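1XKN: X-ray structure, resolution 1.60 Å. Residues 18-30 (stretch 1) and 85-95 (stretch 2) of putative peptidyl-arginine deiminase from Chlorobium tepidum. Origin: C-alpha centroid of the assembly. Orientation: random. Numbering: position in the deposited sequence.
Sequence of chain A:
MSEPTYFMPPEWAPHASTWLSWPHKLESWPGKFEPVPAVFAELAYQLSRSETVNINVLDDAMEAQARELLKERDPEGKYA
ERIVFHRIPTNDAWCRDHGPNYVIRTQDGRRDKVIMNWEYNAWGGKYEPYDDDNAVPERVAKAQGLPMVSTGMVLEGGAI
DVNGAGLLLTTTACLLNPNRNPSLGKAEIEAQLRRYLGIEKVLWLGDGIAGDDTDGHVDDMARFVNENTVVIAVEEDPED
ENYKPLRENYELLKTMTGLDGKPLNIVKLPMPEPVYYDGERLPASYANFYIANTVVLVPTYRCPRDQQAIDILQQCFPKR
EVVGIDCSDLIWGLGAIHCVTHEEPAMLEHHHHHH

Stretch 1, residues 18-30: TWLSWPHKLESWP
Stretch 2 85-95: FHRIPTNDAWC

Stretch 1 runs as a strand from Thr18 to Ser21 and then continues as loop or turn; stretch 2 ends its strand at Arg87 and continues as an irregular segment to Trp94, the N-cap of a helix. The closest register pairs Ser21 with Ala93 (CA to CA 4.8 Å) and Lys25 with Asp92 (CA to CA 5.9 Å). Apolar contacts and bridging waters contribute much of the contact.

His86 (chi1 m, chi2 79°) points toward stretch 1 and presents a ring face to Trp19 CH2, which lies 3.7 Å from His86 CE1; the planes meet obliquely at 38°. Trp19 (chi1 m, chi2 79°) is broad enough to reach Ile88 as well, its CZ3 4.5 Å from Ile88 CD1.

The methyl CG2 of Thr90 (phi/psi -142/156, chi1 p) packs 3.7 Å from Ser21 OG, and its OG1 lies at the edge of the His24 ring, 2.9 Å from His24 CE1. Two waters link Thr90 OG1 to Trp22 O, one donating to OG1 and the other accepting from it. His24 (chi1 p, chi2 -87°) turns back to Trp22, its ND1 donating a weak 3.3 Å bond to Trp22 O.

The CA-to-CB bond of Asn91 (-99/-40) points away from stretch 1; its backbone O lies 3.3 Å from CD of the extended, all-t Lys25. Asp92 (chi1 p) braces its own loop: its OD1 accepts from Trp94 N at 3.1 Å.

Ala93 (-101/10) has a methyl small enough for close quarters, with CB 3.2 Å from Ser21 O and 4.1 Å from Trp29 CH2. A water accepts from Ser21 N and donates to Ala93 O.

Trp94 (chi1 m, chi2 124°) brings CH2 within 4.0 Å of Trp29 CZ2, while a water joins its NE1 to Ser28 OG. Finally, Cys95 (chi1 t) places its polarizable SG 3.9 Å from Trp19 CB.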

# COMPACT_ATOMS: atom_id res chain seq x y z
N THR A 18 -11.88 2.22 0.90
CA THR A 18 -10.60 1.92 0.28
C THR A 18 -10.59 2.78 -0.98
O THR A 18 -11.60 2.87 -1.68
CB THR A 18 -10.45 0.45 -0.15
OG1 THR A 18 -10.41 -0.39 1.01
CG2 THR A 18 -9.15 0.27 -0.94
N TRP A 19 -9.46 3.41 -1.24
CA TRP A 19 -9.32 4.25 -2.42
C TRP A 19 -8.53 3.57 -3.53
O TRP A 19 -7.61 2.80 -3.28
CB TRP A 19 -8.62 5.57 -2.08
CG TRP A 19 -9.52 6.53 -1.40
CD1 TRP A 19 -9.89 6.54 -0.09
CD2 TRP A 19 -10.24 7.61 -2.02
NE1 TRP A 19 -10.79 7.54 0.15
CE2 TRP A 19 -11.03 8.22 -1.02
CE3 TRP A 19 -10.30 8.11 -3.33
CZ2 TRP A 19 -11.86 9.31 -1.28
CZ3 TRP A 19 -11.13 9.20 -3.59
CH2 TRP A 19 -11.90 9.78 -2.57
N LEU A 20 -8.91 3.89 -4.77
CA LEU A 20 -8.28 3.36 -5.97
C LEU A 20 -8.20 4.48 -6.99
O LEU A 20 -9.01 5.42 -6.96
CB LEU A 20 -9.11 2.23 -6.57
CG LEU A 20 -9.42 0.99 -5.74
CD1 LEU A 20 -10.37 0.09 -6.52
CD2 LEU A 20 -8.13 0.26 -5.42
N SER A 21 -7.23 4.38 -7.89
CA SER A 21 -7.07 5.34 -8.98
C SER A 21 -7.18 4.48 -10.23
O SER A 21 -6.24 3.76 -10.57
CB SER A 21 -5.70 6.03 -8.92
OG SER A 21 -5.63 6.95 -7.84
N TRP A 22 -8.33 4.54 -10.89
CA TRP A 22 -8.58 3.74 -12.09
C TRP A 22 -7.45 3.89 -13.11
O TRP A 22 -6.99 5.00 -13.38
CB TRP A 22 -9.92 4.14 -12.72
CG TRP A 22 -10.48 3.07 -13.60
CD1 TRP A 22 -10.44 3.02 -14.96
CD2 TRP A 22 -11.11 1.85 -13.17
NE1 TRP A 22 -10.99 1.84 -15.41
CE2 TRP A 22 -11.41 1.11 -14.33
CE3 TRP A 22 -11.43 1.32 -11.92
CZ2 TRP A 22 -12.03 -0.15 -14.28
CZ3 TRP A 22 -12.05 0.06 -11.86
CH2 TRP A 22 -12.34 -0.65 -13.04
N PRO A 23 -7.00 2.77 -13.69
CA PRO A 23 -5.91 2.77 -14.67
C PRO A 23 -6.23 3.38 -16.03
O PRO A 23 -7.33 3.24 -16.54
CB PRO A 23 -5.56 1.29 -14.79
CG PRO A 23 -6.91 0.65 -14.66
CD PRO A 23 -7.50 1.40 -13.48
N HIS A 24 -5.24 4.06 -16.60
CA HIS A 24 -5.40 4.67 -17.92
C HIS A 24 -4.06 4.95 -18.57
O HIS A 24 -3.99 5.17 -19.78
CB HIS A 24 -6.22 5.96 -17.82
CG HIS A 24 -5.57 7.02 -16.98
ND1 HIS A 24 -5.74 7.10 -15.62
CD2 HIS A 24 -4.72 8.03 -17.32
CE1 HIS A 24 -5.03 8.12 -15.15
NE2 HIS A 24 -4.41 8.69 -16.16
N LYS A 25 -2.99 4.93 -17.78
CA LYS A 25 -1.65 5.20 -18.30
C LYS A 25 -1.10 3.98 -19.05
O LYS A 25 -0.56 3.06 -18.44
CB LYS A 25 -0.71 5.58 -17.16
CG LYS A 25 0.66 6.06 -17.61
CD LYS A 25 1.54 6.43 -16.42
CE LYS A 25 2.92 6.89 -16.87
NZ LYS A 25 3.82 7.16 -15.72
N LEU A 26 -1.23 4.00 -20.37
CA LEU A 26 -0.75 2.90 -21.21
C LEU A 26 0.73 2.62 -20.99
O LEU A 26 1.17 1.47 -21.08
CB LEU A 26 -1.00 3.23 -22.69
CG LEU A 26 -2.45 3.56 -23.07
CD1 LEU A 26 -2.50 3.96 -24.54
CD2 LEU A 26 -3.35 2.36 -22.81
N GLU A 27 1.49 3.67 -20.70
CA GLU A 27 2.93 3.58 -20.46
C GLU A 27 3.30 2.76 -19.23
O GLU A 27 4.44 2.32 -19.09
CB GLU A 27 3.53 4.98 -20.31
CG GLU A 27 4.18 5.53 -21.56
CD GLU A 27 5.45 4.79 -21.92
OE1 GLU A 27 6.11 5.18 -22.91
OE2 GLU A 27 5.80 3.80 -21.23
N SER A 28 2.34 2.57 -18.33
CA SER A 28 2.60 1.80 -17.12
C SER A 28 2.65 0.31 -17.43
O SER A 28 3.36 -0.45 -16.77
CB SER A 28 1.51 2.07 -16.08
OG SER A 28 1.55 3.41 -15.63
N TRP A 29 1.89 -0.10 -18.44
CA TRP A 29 1.84 -1.50 -18.87
C TRP A 29 2.10 -1.51 -20.37
O TRP A 29 1.26 -1.96 -21.15
CB TRP A 29 0.45 -2.07 -18.57
CG TRP A 29 0.11 -2.12 -17.10
CD1 TRP A 29 0.42 -3.12 -16.22
CD2 TRP A 29 -0.60 -1.13 -16.34
NE1 TRP A 29 -0.05 -2.81 -14.97
CE2 TRP A 29 -0.68 -1.59 -15.01
CE3 TRP A 29 -1.17 0.11 -16.66
CZ2 TRP A 29 -1.31 -0.87 -13.99
CZ3 TRP A 29 -1.80 0.84 -15.64
CH2 TRP A 29 -1.86 0.34 -14.33
N PRO A 30 3.29 -1.06 -20.80
CA PRO A 30 3.65 -1.01 -22.22
C PRO A 30 3.44 -2.28 -23.03
O PRO A 30 4.07 -3.31 -22.78
CB PRO A 30 5.12 -0.57 -22.19
CG PRO A 30 5.62 -1.17 -20.92
CD PRO A 30 4.48 -0.87 -19.95
N PHE A 85 -17.56 7.02 -7.41
CA PHE A 85 -16.57 7.61 -8.31
C PHE A 85 -16.33 9.08 -8.03
O PHE A 85 -17.25 9.82 -7.68
CB PHE A 85 -17.00 7.44 -9.77
CG PHE A 85 -17.03 6.01 -10.22
CD1 PHE A 85 -18.12 5.20 -9.96
CD2 PHE A 85 -15.92 5.46 -10.86
CE1 PHE A 85 -18.11 3.86 -10.32
CE2 PHE A 85 -15.90 4.12 -11.23
CZ PHE A 85 -17.00 3.31 -10.95
N HIS A 86 -15.08 9.50 -8.19
CA HIS A 86 -14.70 10.88 -7.97
C HIS A 86 -13.92 11.37 -9.17
O HIS A 86 -13.01 10.69 -9.64
CB HIS A 86 -13.83 11.02 -6.72
CG HIS A 86 -14.50 10.54 -5.47
ND1 HIS A 86 -14.59 9.21 -5.14
CD2 HIS A 86 -15.15 11.22 -4.50
CE1 HIS A 86 -15.27 9.09 -4.02
NE2 HIS A 86 -15.62 10.29 -3.60
N ARG A 87 -14.28 12.55 -9.67
CA ARG A 87 -13.58 13.12 -10.80
C ARG A 87 -12.33 13.77 -10.23
O ARG A 87 -12.35 14.94 -9.83
CB ARG A 87 -14.45 14.17 -11.51
CG ARG A 87 -13.76 14.77 -12.73
CD ARG A 87 -14.62 15.84 -13.41
NE ARG A 87 -15.73 15.26 -14.16
CZ ARG A 87 -16.50 15.95 -15.00
NH1 ARG A 87 -16.27 17.24 -15.20
NH2 ARG A 87 -17.49 15.35 -15.65
N ILE A 88 -11.26 12.99 -10.16
CA ILE A 88 -9.98 13.44 -9.64
C ILE A 88 -8.90 12.94 -10.59
O ILE A 88 -8.68 11.73 -10.72
CB ILE A 88 -9.74 12.87 -8.22
CG1 ILE A 88 -10.77 13.45 -7.24
CG2 ILE A 88 -8.32 13.20 -7.76
CD1 ILE A 88 -10.54 13.05 -5.79
N PRO A 89 -8.22 13.86 -11.27
CA PRO A 89 -7.16 13.48 -12.22
C PRO A 89 -5.99 12.76 -11.58
O PRO A 89 -5.58 13.06 -10.46
CB PRO A 89 -6.76 14.82 -12.84
CG PRO A 89 -6.98 15.78 -11.72
CD PRO A 89 -8.31 15.33 -11.16
N THR A 90 -5.45 11.79 -12.32
CA THR A 90 -4.31 11.02 -11.86
C THR A 90 -3.41 10.77 -13.07
O THR A 90 -3.86 10.81 -14.21
CB THR A 90 -4.72 9.65 -11.28
OG1 THR A 90 -5.22 8.81 -12.34
CG2 THR A 90 -5.80 9.82 -10.22
N ASN A 91 -2.13 10.54 -12.80
CA ASN A 91 -1.18 10.26 -13.87
C ASN A 91 -0.97 8.75 -13.93
O ASN A 91 -0.87 8.18 -15.01
CB ASN A 91 0.16 10.96 -13.62
CG ASN A 91 0.03 12.47 -13.60
OD1 ASN A 91 0.11 13.10 -12.54
ND2 ASN A 91 -0.20 13.06 -14.77
N ASP A 92 -0.89 8.13 -12.75
CA ASP A 92 -0.72 6.68 -12.65
C ASP A 92 -1.75 6.09 -11.69
O ASP A 92 -2.52 6.83 -11.07
CB ASP A 92 0.70 6.30 -12.20
CG ASP A 92 1.07 6.86 -10.84
OD1 ASP A 92 0.25 6.77 -9.89
OD2 ASP A 92 2.21 7.36 -10.70
N ALA A 93 -1.76 4.76 -11.54
CA ALA A 93 -2.73 4.10 -10.67
C ALA A 93 -2.19 3.68 -9.30
O ALA A 93 -2.86 2.98 -8.56
CB ALA A 93 -3.30 2.87 -11.38
N TRP A 94 -0.98 4.13 -8.96
CA TRP A 94 -0.36 3.75 -7.70
C TRP A 94 -0.86 4.57 -6.51
O TRP A 94 -0.12 5.33 -5.88
CB TRP A 94 1.16 3.87 -7.84
CG TRP A 94 1.64 3.26 -9.13
CD1 TRP A 94 2.37 3.87 -10.11
CD2 TRP A 94 1.40 1.92 -9.59
NE1 TRP A 94 2.60 3.00 -11.15
CE2 TRP A 94 2.02 1.80 -10.86
CE3 TRP A 94 0.73 0.81 -9.06
CZ2 TRP A 94 1.98 0.61 -11.60
CZ3 TRP A 94 0.69 -0.38 -9.80
CH2 TRP A 94 1.31 -0.46 -11.06
N CYS A 95 -2.14 4.37 -6.20
CA CYS A 95 -2.81 5.08 -5.11
C CYS A 95 -2.13 4.88 -3.76
O CYS A 95 -2.23 5.73 -2.88
CB CYS A 95 -4.28 4.62 -5.03
SG CYS A 95 -5.36 5.78 -4.16
O HOH W 1 -5.41 2.31 -7.98
O HOH W 2 -7.55 7.46 -12.41
O HOH W 3 -4.46 5.84 -13.02
O HOH W 4 -0.48 3.44 -13.83
O HOH W 5 3.73 3.55 -13.58